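Local coordinates for regulatory protein RecX (Lactobacillus salivarius, PDB 3E3V), which probably modulates the activity of the recombinase RecA, and is represented here by a segment of the longer protein built from three-helix domains, at residues K96-D100 with N101-D105. Numbering follows the deposited sequence.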
# COMPACT_ATOMS: atom_id res chain seq x y z
N LYS A 96 5.50 -4.32 -4.61
CA LYS A 96 6.37 -4.78 -3.53
C LYS A 96 6.35 -6.30 -3.44
O LYS A 96 7.03 -6.89 -2.60
CB LYS A 96 5.92 -4.18 -2.20
CG LYS A 96 6.30 -2.72 -2.00
CD LYS A 96 7.79 -2.59 -1.71
CE LYS A 96 8.19 -1.15 -1.41
NZ LYS A 96 9.62 -1.06 -1.02
N GLY A 97 5.55 -6.94 -4.28
CA GLY A 97 5.48 -8.39 -4.25
C GLY A 97 4.37 -8.99 -3.41
O GLY A 97 4.40 -10.18 -3.09
N ILE A 98 3.37 -8.19 -3.04
CA ILE A 98 2.25 -8.67 -2.24
C ILE A 98 1.18 -9.31 -3.13
O ILE A 98 0.75 -8.72 -4.13
CB ILE A 98 1.61 -7.52 -1.42
CG1 ILE A 98 2.63 -6.96 -0.42
CG2 ILE A 98 0.37 -8.01 -0.69
CD1 ILE A 98 3.10 -7.96 0.63
N ASP A 99 0.74 -10.51 -2.75
CA ASP A 99 -0.29 -11.22 -3.50
C ASP A 99 -1.55 -10.38 -3.55
O ASP A 99 -1.87 -9.68 -2.59
CB ASP A 99 -0.60 -12.56 -2.83
CG ASP A 99 0.62 -13.47 -2.74
OD1 ASP A 99 1.16 -13.85 -3.80
OD2 ASP A 99 1.03 -13.81 -1.60
N ASP A 100 -2.28 -10.45 -4.66
CA ASP A 100 -3.51 -9.68 -4.81
C ASP A 100 -4.45 -9.99 -3.67
O ASP A 100 -5.11 -9.10 -3.13
CB ASP A 100 -4.21 -10.00 -6.14
CG ASP A 100 -3.44 -9.51 -7.35
OD1 ASP A 100 -3.03 -8.33 -7.34
OD2 ASP A 100 -3.26 -10.29 -8.30
N ASN A 101 -4.50 -11.27 -3.30
CA ASN A 101 -5.37 -11.73 -2.23
C ASN A 101 -5.01 -11.09 -0.89
O ASN A 101 -5.89 -10.68 -0.13
CB ASN A 101 -5.28 -13.26 -2.13
CG ASN A 101 -6.22 -13.83 -1.09
OD1 ASN A 101 -5.96 -13.74 0.11
ND2 ASN A 101 -7.32 -14.41 -1.54
N ILE A 102 -3.72 -10.99 -0.61
CA ILE A 102 -3.26 -10.39 0.64
C ILE A 102 -3.52 -8.89 0.66
O ILE A 102 -3.90 -8.34 1.69
CB ILE A 102 -1.77 -10.69 0.87
CG1 ILE A 102 -1.62 -12.18 1.19
CG2 ILE A 102 -1.22 -9.81 1.98
CD1 ILE A 102 -0.19 -12.62 1.40
N ALA A 103 -3.31 -8.23 -0.47
CA ALA A 103 -3.55 -6.79 -0.57
C ALA A 103 -5.03 -6.50 -0.34
O ALA A 103 -5.40 -5.61 0.43
CB ALA A 103 -3.12 -6.29 -1.96
N GLU A 104 -5.89 -7.27 -1.01
CA GLU A 104 -7.33 -7.11 -0.89
C GLU A 104 -7.83 -7.29 0.54
O GLU A 104 -8.69 -6.54 1.00
CB GLU A 104 -8.02 -8.08 -1.86
CG GLU A 104 -7.86 -7.65 -3.31
CD GLU A 104 -8.26 -8.72 -4.31
OE1 GLU A 104 -9.35 -9.31 -4.15
OE2 GLU A 104 -7.48 -8.95 -5.26
N ASP A 105 -7.30 -8.27 1.25
CA ASP A 105 -7.69 -8.48 2.63
C ASP A 105 -7.29 -7.27 3.46
O ASP A 105 -8.06 -6.77 4.27
CB ASP A 105 -7.00 -9.71 3.23
CG ASP A 105 -7.64 -11.01 2.80
OD1 ASP A 105 -8.77 -10.98 2.27
OD2 ASP A 105 -7.01 -12.07 3.02
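Ile98 opens the local contact with its CG2 methyl, which lies 3.6 Å from CG2 of Ile102 and 4.1 Å from CB of Ala103. With chi1 at -63° this methyl stands anti to the backbone N, which turns it onto both partners, and the two isoleucine side chains cross at about a right angle. Just before, Gly97, with phi 94°, closes helix 86-94 in a Schellman motif. Asp99 occupies the N-cap position of the next helix, yet its carboxylate makes no capping bond; instead OD2 lies 3.5 Å from CD1 of Ile102. The Asp99 carbonyl accepts the first i to i+4 bond of helix 100-107, from Ala103 N at 2.9 Å. Asp100 O likewise accepts Glu104 N at 2.9 Å. The extended Glu104 chain runs alongside that carbonyl, and OE2 comes 3.2 Å from Asp100 O, two acceptors in a probably unfavourable approach. Asp100 OD1 is salt-bridged to Lys90 NZ, and Glu104 also packs on Lys90, probably easing the repulsion between the carboxylates. Loop and first helical turn belong to the second three-helix domain: Ile98 and Ala103 meet Leu93 of helix 86-94, whereas on helix 67-81 both isoleucines reach Asp67 and Ile102 also touches Ala71.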